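Local coordinates for heme-binding protein HutZ (Vibrio cholerae, PDB 3TGV) that binds heme and probably degrades it to biliverdin, the beta and delta isomers, with release of iron, at residues E4-E9 with A78-T83; V44-S47 with H52-N55; R54-N59 with M123-Q128. The protein carries 1 engineered substitution. One frame throughout, in Å; residues are numbered along the deposited sequence.

Contact 1 (E4-E9 with A78-T83)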
ATOM      1  N   GLU A   4     -16.553  17.454  -0.250  1.00 30.05           N
ATOM      2  CA  GLU A   4     -16.964  16.754  -1.461  1.00 29.82           C
ATOM      3  C   GLU A   4     -16.096  17.072  -2.686  1.00 33.04           C
ATOM      4  O   GLU A   4     -15.603  16.158  -3.355  1.00 31.24           O
ATOM      5  CB  GLU A   4     -18.445  16.995  -1.740  1.00 31.63           C
ATOM      6  CG  GLU A   4     -19.366  16.535  -0.603  1.00 29.93           C
ATOM      7  CD  GLU A   4     -19.658  17.618   0.432  1.00 33.45           C
ATOM      8  OE1 GLU A   4     -18.826  18.534   0.617  1.00 35.25           O
ATOM      9  OE2 GLU A   4     -20.730  17.543   1.068  1.00 33.23           O
ATOM     10  N   PRO A   5     -15.901  18.361  -2.986  1.00 33.52           N
ATOM     11  CA  PRO A   5     -15.008  18.731  -4.095  1.00 31.90           C
ATOM     12  C   PRO A   5     -13.552  18.296  -3.879  1.00 34.49           C
ATOM     13  O   PRO A   5     -12.849  17.983  -4.842  1.00 32.07           O
ATOM     14  CB  PRO A   5     -15.121  20.264  -4.150  1.00 35.10           C
ATOM     15  CG  PRO A   5     -15.741  20.670  -2.840  1.00 35.23           C
ATOM     16  CD  PRO A   5     -16.607  19.526  -2.423  1.00 32.69           C
ATOM     17  N   GLU A   6     -13.097  18.260  -2.634  1.00 32.40           N
ATOM     18  CA  GLU A   6     -11.730  17.846  -2.384  1.00 30.76           C
ATOM     19  C   GLU A   6     -11.582  16.366  -2.677  1.00 33.46           C
ATOM     20  O   GLU A   6     -10.596  15.937  -3.278  1.00 30.53           O
ATOM     21  CB  GLU A   6     -11.298  18.146  -0.959  1.00 30.06           C
ATOM     22  CG  GLU A   6      -9.814  17.914  -0.745  1.00 32.54           C
ATOM     23  CD  GLU A   6      -9.335  18.489   0.571  1.00 37.74           C
ATOM     24  OE1 GLU A   6     -10.159  19.124   1.264  1.00 34.24           O
ATOM     25  OE2 GLU A   6      -8.145  18.314   0.907  1.00 37.27           O
ATOM     26  N   ILE A   7     -12.580  15.591  -2.272  1.00 29.94           N
ATOM     27  CA  ILE A   7     -12.586  14.174  -2.587  1.00 28.23           C
ATOM     28  C   ILE A   7     -12.544  13.952  -4.094  1.00 32.88           C
ATOM     29  O   ILE A   7     -11.789  13.114  -4.584  1.00 27.17           O
ATOM     30  CB  ILE A   7     -13.792  13.481  -1.978  1.00 30.17           C
ATOM     31  CG1 ILE A   7     -13.663  13.515  -0.449  1.00 31.01           C
ATOM     32  CG2 ILE A   7     -13.907  12.057  -2.504  1.00 26.40           C
ATOM     33  CD1 ILE A   7     -14.873  13.012   0.284  1.00 33.34           C
ATOM     34  N   LYS A   8     -13.348  14.716  -4.823  1.00 31.71           N
ATOM     35  CA  LYS A   8     -13.380  14.615  -6.273  1.00 31.78           C
ATOM     36  C   LYS A   8     -12.008  14.921  -6.861  1.00 32.88           C
ATOM     37  O   LYS A   8     -11.468  14.122  -7.619  1.00 32.47           O
ATOM     38  CB  LYS A   8     -14.443  15.548  -6.851  1.00 37.48           C
ATOM     39  CG  LYS A   8     -14.655  15.410  -8.354  1.00 34.12           C
ATOM     40  CD  LYS A   8     -15.928  16.120  -8.773  1.00 41.30           C
ATOM     41  CE  LYS A   8     -15.923  16.475 -10.246  1.00 51.27           C
ATOM     42  NZ  LYS A   8     -15.835  15.273 -11.113  1.00 55.47           N
ATOM     43  N   GLU A   9     -11.430  16.064  -6.504  1.00 32.89           N
ATOM     44  CA  GLU A   9     -10.116  16.419  -7.027  1.00 35.16           C
ATOM     45  C   GLU A   9      -9.079  15.324  -6.764  1.00 32.54           C
ATOM     46  O   GLU A   9      -8.260  15.018  -7.626  1.00 30.98           O
ATOM     47  CB  GLU A   9      -9.634  17.741  -6.445  1.00 32.91           C
ATOM     48  CG  GLU A   9     -10.527  18.944  -6.783  1.00 49.53           C
ATOM     49  CD  GLU A   9     -10.747  19.138  -8.289  1.00 59.62           C
ATOM     50  OE1 GLU A   9     -11.488  18.330  -8.909  1.00 53.47           O
ATOM     51  OE2 GLU A   9     -10.180  20.110  -8.847  1.00 68.80           O
ATOM     52  N   ALA A  78      -0.217  11.409   9.102  1.00 29.06           N
ATOM     53  CA  ALA A  78      -1.578  11.656   8.642  1.00 30.84           C
ATOM     54  C   ALA A  78      -1.591  11.923   7.142  1.00 33.04           C
ATOM     55  O   ALA A  78      -1.940  13.013   6.691  1.00 33.50           O
ATOM     56  CB  ALA A  78      -2.199  12.834   9.407  1.00 34.52           C
ATOM     57  N   ARG A  79      -1.184  10.930   6.363  1.00 28.60           N
ATOM     58  CA  ARG A  79      -1.253  11.040   4.914  1.00 29.18           C
ATOM     59  C   ARG A  79      -2.719  11.047   4.472  1.00 27.55           C
ATOM     60  O   ARG A  79      -3.518  10.204   4.875  1.00 28.16           O
ATOM     61  CB  ARG A  79      -0.443   9.923   4.233  1.00 27.91           C
ATOM     62  CG  ARG A  79       1.079  10.070   4.387  1.00 28.06           C
ATOM     63  CD  ARG A  79       1.836   8.846   3.880  1.00 32.83           C
ATOM     64  NE  ARG A  79       1.860   8.770   2.425  1.00 28.66           N
ATOM     65  CZ  ARG A  79       2.304   7.728   1.730  1.00 34.47           C
ATOM     66  NH1 ARG A  79       2.776   6.647   2.347  1.00 32.70           N
ATOM     67  NH2 ARG A  79       2.279   7.766   0.409  1.00 33.59           N
ATOM     68  N   LYS A  80      -3.075  12.040   3.673  1.00 25.46           N
ATOM     69  CA  LYS A  80      -4.416  12.150   3.119  1.00 27.21           C
ATOM     70  C   LYS A  80      -4.721  10.893   2.313  1.00 27.47           C
ATOM     71  O   LYS A  80      -3.934  10.501   1.443  1.00 23.83           O
ATOM     72  CB  LYS A  80      -4.472  13.396   2.228  1.00 28.34           C
ATOM     73  CG  LYS A  80      -5.803  13.746   1.614  1.00 29.53           C
ATOM     74  CD  LYS A  80      -5.720  15.156   1.015  1.00 33.65           C
ATOM     75  CE  LYS A  80      -6.743  15.391  -0.077  1.00 37.50           C
ATOM     76  NZ  LYS A  80      -6.571  16.710  -0.771  1.00 30.35           N
ATOM     77  N   ARG A  81      -5.849  10.250   2.600  1.00 23.39           N
ATOM     78  CA  ARG A  81      -6.136   8.966   1.971  1.00 23.27           C
ATOM     79  C   ARG A  81      -7.609   8.575   1.971  1.00 25.61           C
ATOM     80  O   ARG A  81      -8.394   9.066   2.792  1.00 24.10           O
ATOM     81  CB  ARG A  81      -5.324   7.867   2.656  1.00 27.19           C
ATOM     82  CG  ARG A  81      -5.702   7.627   4.121  1.00 23.70           C
ATOM     83  CD  ARG A  81      -4.617   6.819   4.831  1.00 28.13           C
ATOM     84  NE  ARG A  81      -4.978   6.484   6.205  1.00 30.13           N
ATOM     85  CZ  ARG A  81      -4.693   7.240   7.265  1.00 31.71           C
ATOM     86  NH1 ARG A  81      -4.033   8.378   7.118  1.00 27.57           N
ATOM     87  NH2 ARG A  81      -5.067   6.852   8.477  1.00 29.83           N
ATOM     88  N   LEU A  82      -7.954   7.689   1.037  1.00 23.20           N
ATOM     89  CA  LEU A  82      -9.269   7.061   0.940  1.00 22.09           C
ATOM     90  C   LEU A  82      -9.043   5.563   0.992  1.00 25.10           C
ATOM     91  O   LEU A  82      -8.197   5.048   0.264  1.00 25.40           O
ATOM     92  CB  LEU A  82      -9.911   7.362  -0.412  1.00 22.39           C
ATOM     93  CG  LEU A  82     -10.256   8.803  -0.789  1.00 24.82           C
ATOM     94  CD1 LEU A  82     -10.876   8.836  -2.162  1.00 26.68           C
ATOM     95  CD2 LEU A  82     -11.191   9.442   0.251  1.00 25.09           C
ATOM     96  N   THR A  83      -9.790   4.850   1.822  1.00 25.08           N
ATOM     97  CA  THR A  83      -9.610   3.399   1.919  1.00 26.35           C
ATOM     98  C   THR A  83     -10.964   2.697   1.912  1.00 31.61           C
ATOM     99  O   THR A  83     -11.949   3.199   2.484  1.00 27.73           O
ATOM    100  CB  THR A  83      -8.827   3.015   3.194  1.00 32.95           C
ATOM    101  OG1 THR A  83      -7.636   3.807   3.287  1.00 35.07           O
ATOM    102  CG2 THR A  83      -8.422   1.546   3.157  1.00 31.79           C
TER
HETATM  103  O   HOH W   1      -7.576  16.864  -3.100  1.00 38.80           O
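Glu6 of the N-terminal helix 3-13 and Lys80, the residue just before strand 81-91, reach for each other on the split-barrel fold of the FMN-binding clan to which HutZ belongs. Both chains are extended. Each has its CG anti to the backbone N (chi1 -171° in Glu6, -177° in Lys80). The two chains cross obliquely and meet at their charged ends. Lys80 NZ lies 2.8 Å from Glu6 OE2, a salt bridge that uses the anti lone pair of the carboxylate oxygen. The same Glu6 OE2 also bonds His142 ND1. His142 lies in the C-terminal histidine tag, so this bond probably does not belong to the natural protein. Glu6 OE1 takes the backbone N of Gly139, which ties the helix to the C-terminal segment. The buried carboxylate is therefore held at both oxygens.

The apolar half of the contact is looser. Ile7 CG2 approaches Leu82 CD1 at 4.4 Å, two residues further along from Lys80. Phe138 packs against Glu6, Ile7 and Lys80, and Phe10 touches both Lys80 and Leu82. A water lies beside Lys80 NZ, at a doubtfully short distance. It donates to Glu6 O, 3.2 Å from the water oxygen.

Contact 2 (V44-S47 with H52-N55)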
ATOM      1  N   VAL A  44      -8.221  -2.381 -12.567  1.00 27.86           N
ATOM      2  CA  VAL A  44      -6.770  -2.470 -12.690  1.00 30.12           C
ATOM      3  C   VAL A  44      -6.392  -3.511 -13.735  1.00 33.39           C
ATOM      4  O   VAL A  44      -7.087  -4.514 -13.897  1.00 30.90           O
ATOM      5  CB  VAL A  44      -6.113  -2.840 -11.357  1.00 31.65           C
ATOM      6  CG1 VAL A  44      -6.358  -1.732 -10.326  1.00 27.65           C
ATOM      7  CG2 VAL A  44      -6.638  -4.186 -10.862  1.00 28.78           C
ATOM      8  N   LEU A  45      -5.289  -3.257 -14.433  1.00 32.29           N
ATOM      9  CA  LEU A  45      -4.792  -4.142 -15.485  1.00 31.94           C
ATOM     10  C   LEU A  45      -3.429  -4.670 -15.060  1.00 32.69           C
ATOM     11  O   LEU A  45      -2.428  -3.967 -15.165  1.00 30.56           O
ATOM     12  CB  LEU A  45      -4.666  -3.380 -16.806  1.00 33.05           C
ATOM     13  CG  LEU A  45      -4.196  -4.175 -18.034  1.00 34.69           C
ATOM     14  CD1 LEU A  45      -5.167  -5.306 -18.337  1.00 33.00           C
ATOM     15  CD2 LEU A  45      -4.024  -3.275 -19.247  1.00 34.35           C
ATOM     16  N   ILE A  46      -3.399  -5.912 -14.588  1.00 29.86           N
ATOM     17  CA  ILE A  46      -2.234  -6.432 -13.890  1.00 29.09           C
ATOM     18  C   ILE A  46      -1.764  -7.800 -14.413  1.00 34.62           C
ATOM     19  O   ILE A  46      -2.497  -8.512 -15.105  1.00 33.69           O
ATOM     20  CB  ILE A  46      -2.494  -6.524 -12.370  1.00 25.74           C
ATOM     21  CG1 ILE A  46      -3.674  -7.452 -12.091  1.00 29.37           C
ATOM     22  CG2 ILE A  46      -2.740  -5.144 -11.801  1.00 28.31           C
ATOM     23  CD1 ILE A  46      -3.895  -7.752 -10.609  1.00 31.38           C
ATOM     24  N   SER A  47      -0.542  -8.163 -14.049  1.00 31.65           N
ATOM     25  CA  SER A  47       0.106  -9.347 -14.598  1.00 34.56           C
ATOM     26  C   SER A  47      -0.101 -10.605 -13.759  1.00 31.00           C
ATOM     27  O   SER A  47       0.168 -10.617 -12.561  1.00 30.28           O
ATOM     28  CB  SER A  47       1.600  -9.073 -14.786  1.00 34.74           C
ATOM     29  OG  SER A  47       2.270 -10.191 -15.338  1.00 34.14           O
ATOM     30  N   HIS A  52      -0.422 -10.503  -6.856  1.00 24.62           N
ATOM     31  CA  HIS A  52      -1.727  -9.879  -6.614  1.00 27.47           C
ATOM     32  C   HIS A  52      -2.783 -10.355  -7.622  1.00 27.64           C
ATOM     33  O   HIS A  52      -3.959 -10.493  -7.288  1.00 28.66           O
ATOM     34  CB  HIS A  52      -1.641  -8.342  -6.562  1.00 26.00           C
ATOM     35  CG  HIS A  52      -1.018  -7.723  -7.772  1.00 29.10           C
ATOM     36  ND1 HIS A  52      -0.847  -6.362  -7.907  1.00 33.55           N
ATOM     37  CD2 HIS A  52      -0.524  -8.277  -8.904  1.00 28.42           C
ATOM     38  CE1 HIS A  52      -0.264  -6.106  -9.066  1.00 26.44           C
ATOM     39  NE2 HIS A  52      -0.068  -7.253  -9.692  1.00 29.99           N
ATOM     40  N   ALA A  53      -2.353 -10.626  -8.849  1.00 29.47           N
ATOM     41  CA  ALA A  53      -3.257 -11.129  -9.878  1.00 27.93           C
ATOM     42  C   ALA A  53      -3.662 -12.580  -9.614  1.00 29.32           C
ATOM     43  O   ALA A  53      -4.819 -12.952  -9.789  1.00 29.21           O
ATOM     44  CB  ALA A  53      -2.623 -10.990 -11.252  1.00 28.24           C
ATOM     45  N   ARG A  54      -2.711 -13.403  -9.197  1.00 29.22           N
ATOM     46  CA  ARG A  54      -3.028 -14.778  -8.844  1.00 28.08           C
ATOM     47  C   ARG A  54      -3.873 -14.848  -7.575  1.00 29.17           C
ATOM     48  O   ARG A  54      -4.735 -15.717  -7.430  1.00 28.51           O
ATOM     49  CB  ARG A  54      -1.750 -15.597  -8.688  1.00 28.03           C
ATOM     50  CG  ARG A  54      -1.106 -15.991 -10.015  1.00 29.50           C
ATOM     51  CD  ARG A  54       0.214 -16.708  -9.783  1.00 31.08           C
ATOM     52  NE  ARG A  54       1.334 -15.788  -9.599  1.00 29.31           N
ATOM     53  CZ  ARG A  54       2.135 -15.780  -8.538  1.00 24.20           C
ATOM     54  NH1 ARG A  54       1.946 -16.649  -7.554  1.00 30.41           N
ATOM     55  NH2 ARG A  54       3.138 -14.914  -8.464  1.00 28.64           N
ATOM     56  N   ASN A  55      -3.630 -13.929  -6.650  1.00 28.29           N
ATOM     57  CA  ASN A  55      -4.471 -13.827  -5.455  1.00 28.16           C
ATOM     58  C   ASN A  55      -5.908 -13.442  -5.778  1.00 29.92           C
ATOM     59  O   ASN A  55      -6.837 -14.097  -5.325  1.00 30.63           O
ATOM     60  CB  ASN A  55      -3.883 -12.849  -4.442  1.00 24.38           C
ATOM     61  CG  ASN A  55      -2.671 -13.403  -3.748  1.00 26.53           C
ATOM     62  OD1 ASN A  55      -2.280 -14.531  -3.989  1.00 25.39           O
ATOM     63  ND2 ASN A  55      -2.060 -12.608  -2.888  1.00 23.85           N
TER
HETATM   64  O   HOH W   2       1.320  -6.189 -12.590  1.00 31.66           O
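The imidazole ring of His52 has Ile46 CD1 over one face. This methyl sits 3.9 Å from the ring centroid and 14° off the ring normal, a CH-pi contact. At the ring edge, in its plane, lies a water. Ser47 O is also near the ring plane at the edge, 4.4 Å from His52 CD2. The two side chains come from opposite directions, Ile46 from strand 41-47 and His52 from helix 51-58.

Ile46 meets the ring along more than one branch. Its CB is 3.7 Å from His52 NE2, and its CG2 is 3.8 Å from His52 CE1. With chi1 at 60°, CG1 lies between the backbone N and the carbonyl carbon, and CD1 extends from it to the helix. There CD1 also packs on Ala53 CB at 3.5 Å. Ala53 CB in turn sits 3.1 Å from Ser47 O, a close fit between helix and strand end.

The contact joins strand 41-47 to helix 51-58 across the short connection between them, within the split barrel. Ala33 of strand 28-38 and Phe125 of strand 122-129 also pack on Ile46.

The polar ends of the ring are treated differently. His52 ND1 is hydrogen-bonded to Ser31 OG. The water accepts from Ser47 N at 3.1 Å and makes only a weak bond with His52 NE2. The contact is thus mainly apolar, and the firmer polar tie on the ring is to Ser31, which would help fix the ring's rotation while Ile46 supports its face.

Contact 3 (R54-N59 with M123-Q128)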
ATOM      1  N   ARG A  54      -2.711 -13.403  -9.197  1.00 29.22           N
ATOM      2  CA  ARG A  54      -3.028 -14.778  -8.844  1.00 28.08           C
ATOM      3  C   ARG A  54      -3.873 -14.848  -7.575  1.00 29.17           C
ATOM      4  O   ARG A  54      -4.735 -15.717  -7.430  1.00 28.51           O
ATOM      5  CB  ARG A  54      -1.750 -15.597  -8.688  1.00 28.03           C
ATOM      6  CG  ARG A  54      -1.106 -15.991 -10.015  1.00 29.50           C
ATOM      7  CD  ARG A  54       0.214 -16.708  -9.783  1.00 31.08           C
ATOM      8  NE  ARG A  54       1.334 -15.788  -9.599  1.00 29.31           N
ATOM      9  CZ  ARG A  54       2.135 -15.780  -8.538  1.00 24.20           C
ATOM     10  NH1 ARG A  54       1.946 -16.649  -7.554  1.00 30.41           N
ATOM     11  NH2 ARG A  54       3.138 -14.914  -8.464  1.00 28.64           N
ATOM     12  N   ASN A  55      -3.630 -13.929  -6.650  1.00 28.29           N
ATOM     13  CA  ASN A  55      -4.471 -13.827  -5.455  1.00 28.16           C
ATOM     14  C   ASN A  55      -5.908 -13.442  -5.778  1.00 29.92           C
ATOM     15  O   ASN A  55      -6.837 -14.097  -5.325  1.00 30.63           O
ATOM     16  CB  ASN A  55      -3.883 -12.849  -4.442  1.00 24.38           C
ATOM     17  CG  ASN A  55      -2.671 -13.403  -3.748  1.00 26.53           C
ATOM     18  OD1 ASN A  55      -2.280 -14.531  -3.989  1.00 25.39           O
ATOM     19  ND2 ASN A  55      -2.060 -12.608  -2.888  1.00 23.85           N
ATOM     20  N   LEU A  56      -6.103 -12.390  -6.565  1.00 30.48           N
ATOM     21  CA  LEU A  56      -7.470 -11.958  -6.863  1.00 29.10           C
ATOM     22  C   LEU A  56      -8.236 -13.032  -7.635  1.00 36.60           C
ATOM     23  O   LEU A  56      -9.467 -13.079  -7.585  1.00 31.64           O
ATOM     24  CB  LEU A  56      -7.483 -10.639  -7.630  1.00 29.09           C
ATOM     25  CG  LEU A  56      -7.061  -9.400  -6.842  1.00 28.01           C
ATOM     26  CD1 LEU A  56      -6.890  -8.229  -7.793  1.00 28.95           C
ATOM     27  CD2 LEU A  56      -8.057  -9.070  -5.736  1.00 28.93           C
ATOM     28  N   GLU A  57      -7.495 -13.887  -8.343  1.00 33.74           N
ATOM     29  CA  GLU A  57      -8.075 -15.007  -9.080  1.00 35.38           C
ATOM     30  C   GLU A  57      -8.687 -16.060  -8.173  1.00 37.18           C
ATOM     31  O   GLU A  57      -9.758 -16.579  -8.452  1.00 41.80           O
ATOM     32  CB  GLU A  57      -7.007 -15.704  -9.914  1.00 40.70           C
ATOM     33  CG  GLU A  57      -7.054 -15.367 -11.373  1.00 47.42           C
ATOM     34  CD  GLU A  57      -6.320 -16.387 -12.206  1.00 51.34           C
ATOM     35  OE1 GLU A  57      -5.296 -16.924 -11.722  1.00 52.85           O
ATOM     36  OE2 GLU A  57      -6.770 -16.660 -13.339  1.00 55.19           O
ATOM     37  N   VAL A  58      -7.976 -16.405  -7.108  1.00 36.45           N
ATOM     38  CA  VAL A  58      -8.395 -17.495  -6.243  1.00 33.76           C
ATOM     39  C   VAL A  58      -9.207 -17.020  -5.041  1.00 38.45           C
ATOM     40  O   VAL A  58     -10.033 -17.761  -4.510  1.00 40.18           O
ATOM     41  CB  VAL A  58      -7.183 -18.315  -5.746  1.00 41.37           C
ATOM     42  CG1 VAL A  58      -6.122 -17.407  -5.163  1.00 35.18           C
ATOM     43  CG2 VAL A  58      -7.626 -19.332  -4.717  1.00 46.52           C
ATOM     44  N   ASN A  59      -8.977 -15.779  -4.624  1.00 32.51           N
ATOM     45  CA  ASN A  59      -9.560 -15.254  -3.405  1.00 35.17           C
ATOM     46  C   ASN A  59      -9.927 -13.791  -3.640  1.00 33.89           C
ATOM     47  O   ASN A  59      -9.108 -12.898  -3.434  1.00 32.21           O
ATOM     48  CB  ASN A  59      -8.555 -15.390  -2.261  1.00 34.11           C
ATOM     49  CG  ASN A  59      -9.164 -15.077  -0.915  1.00 36.32           C
ATOM     50  OD1 ASN A  59     -10.126 -14.315  -0.827  1.00 36.74           O
ATOM     51  ND2 ASN A  59      -8.609 -15.664   0.146  1.00 32.83           N
ATOM     52  N   MET A 123      -4.294  -9.282 -17.039  1.00 35.94           N
ATOM     53  CA  MET A 123      -5.701  -9.519 -16.787  1.00 36.62           C
ATOM     54  C   MET A 123      -6.351  -8.230 -16.304  1.00 35.10           C
ATOM     55  O   MET A 123      -5.713  -7.425 -15.625  1.00 33.42           O
ATOM     56  CB  MET A 123      -5.851 -10.591 -15.710  1.00 35.18           C
ATOM     57  CG  MET A 123      -5.024 -11.830 -15.954  1.00 43.93           C
ATOM     58  SD  MET A 123      -5.058 -12.940 -14.537  1.00 43.86           S
ATOM     59  CE  MET A 123      -5.530 -14.470 -15.351  1.00 53.67           C
ATOM     60  N   LEU A 124      -7.620  -8.041 -16.645  1.00 36.03           N
ATOM     61  CA  LEU A 124      -8.355  -6.863 -16.199  1.00 35.21           C
ATOM     62  C   LEU A 124      -9.325  -7.237 -15.088  1.00 35.41           C
ATOM     63  O   LEU A 124     -10.224  -8.052 -15.289  1.00 38.80           O
ATOM     64  CB  LEU A 124      -9.107  -6.243 -17.376  1.00 37.07           C
ATOM     65  CG  LEU A 124     -10.028  -5.052 -17.106  1.00 38.74           C
ATOM     66  CD1 LEU A 124      -9.241  -3.853 -16.586  1.00 32.65           C
ATOM     67  CD2 LEU A 124     -10.772  -4.695 -18.377  1.00 39.77           C
ATOM     68  N   PHE A 125      -9.140  -6.651 -13.911  1.00 32.51           N
ATOM     69  CA  PHE A 125     -10.026  -6.940 -12.787  1.00 32.44           C
ATOM     70  C   PHE A 125     -10.937  -5.761 -12.480  1.00 30.97           C
ATOM     71  O   PHE A 125     -10.475  -4.629 -12.384  1.00 29.52           O
ATOM     72  CB  PHE A 125      -9.233  -7.307 -11.525  1.00 31.52           C
ATOM     73  CG  PHE A 125      -8.574  -8.662 -11.584  1.00 33.30           C
ATOM     74  CD1 PHE A 125      -9.202  -9.778 -11.053  1.00 31.87           C
ATOM     75  CD2 PHE A 125      -7.330  -8.812 -12.161  1.00 29.49           C
ATOM     76  CE1 PHE A 125      -8.601 -11.022 -11.101  1.00 33.74           C
ATOM     77  CE2 PHE A 125      -6.726 -10.051 -12.215  1.00 32.91           C
ATOM     78  CZ  PHE A 125      -7.364 -11.157 -11.686  1.00 34.31           C
ATOM     79  N   ARG A 126     -12.227  -6.038 -12.338  1.00 29.69           N
ATOM     80  CA  ARG A 126     -13.168  -5.058 -11.796  1.00 35.81           C
ATOM     81  C   ARG A 126     -13.236  -5.168 -10.279  1.00 30.34           C
ATOM     82  O   ARG A 126     -13.393  -6.258  -9.737  1.00 34.87           O
ATOM     83  CB  ARG A 126     -14.568  -5.254 -12.377  1.00 38.31           C
ATOM     84  CG  ARG A 126     -15.643  -4.709 -11.462  1.00 41.32           C
ATOM     85  CD  ARG A 126     -16.874  -4.216 -12.195  1.00 44.75           C
ATOM     86  NE  ARG A 126     -17.733  -5.301 -12.646  1.00 51.63           N
ATOM     87  CZ  ARG A 126     -19.055  -5.203 -12.749  1.00 55.31           C
ATOM     88  NH1 ARG A 126     -19.671  -4.070 -12.418  1.00 49.95           N
ATOM     89  NH2 ARG A 126     -19.767  -6.239 -13.178  1.00 54.32           N
ATOM     90  N   LEU A 127     -13.119  -4.039  -9.591  1.00 31.84           N
ATOM     91  CA  LEU A 127     -13.175  -4.043  -8.137  1.00 29.08           C
ATOM     92  C   LEU A 127     -14.349  -3.207  -7.665  1.00 30.47           C
ATOM     93  O   LEU A 127     -14.431  -2.021  -7.978  1.00 27.77           O
ATOM     94  CB  LEU A 127     -11.885  -3.477  -7.558  1.00 28.62           C
ATOM     95  CG  LEU A 127     -10.607  -3.943  -8.238  1.00 28.26           C
ATOM     96  CD1 LEU A 127      -9.436  -3.212  -7.627  1.00 29.09           C
ATOM     97  CD2 LEU A 127     -10.448  -5.442  -8.100  1.00 29.30           C
ATOM     98  N   GLN A 128     -15.240  -3.828  -6.896  1.00 31.81           N
ATOM     99  CA  GLN A 128     -16.477  -3.191  -6.451  1.00 32.91           C
ATOM    100  C   GLN A 128     -16.552  -3.109  -4.936  1.00 31.88           C
ATOM    101  O   GLN A 128     -16.539  -4.134  -4.250  1.00 32.00           O
ATOM    102  CB  GLN A 128     -17.688  -3.957  -6.982  1.00 35.32           C
ATOM    103  CG  GLN A 128     -17.618  -4.227  -8.471  1.00 36.55           C
ATOM    104  CD  GLN A 128     -18.883  -4.846  -9.011  1.00 47.31           C
ATOM    105  OE1 GLN A 128     -18.967  -6.066  -9.190  1.00 50.98           O
ATOM    106  NE2 GLN A 128     -19.877  -4.010  -9.285  1.00 45.75           N
TER
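Leu56 and Phe125 both have CG anti to the carbonyl carbon (chi1 near -70° in both), which brings the phenyl ring against the base of the leucine side chain. The contact packs helix 51-58 on strand 122-129 of the split beta-barrel. The short segment axes pass 10.4 Å apart, with 56° between their directions. Leu56 CB lies over one face of the Phe125 ring, 4.1 Å from its centroid and 28° off the normal, a CH-pi contact. Its nearest ring atom is Phe125 CE1, at 3.7 Å. Leu56 CD1 is above the same ring, displaced toward its rim, and comes within 4.2 Å of Phe125 CG.

Other strands close in on the leucine. Ile46, Val62 and Ala88 also pack on Leu56. The helix is thereby seated on the barrel wall through buried apolar groups.

Toward the exposed side, Glu57 borders the ring, with its CG 4.2 Å from Phe125 CZ. The Glu57 chain is extended beyond CG and crosses Met123 at about a right angle. Its OE1 has a weak hydrogen bond to His48 NE2. The other oxygen, Glu57 OE2, meets the terminal methyl of Met123, with CE 3.2 Å away.

Overall arrangement
Contacts 2 and 3 are neighbours, with centres about 6 Å apart. They share Arg54 and Asn55 of helix 51-58, and their strands 41-47 and 122-129 pair antiparallel in the sheet. Ile46 O to Met123 N and Val44 O to Phe125 N are probable hydrogen bonds between them. Contact 1 lies on the opposite side of the chain's centre, about 25 Å from either one between centres. Its strand 81-91 is the other neighbour of strand 122-129. Along the chain, contact 2 is nested inside the loop closed by contact 1, while the segments of contacts 1 and 3 alternate, so the two cross. Contacts 2 and 3 thus seat helix 51-58 on two adjacent strands, and contact 1 holds the N-terminal helix to a distant part of the same sheet.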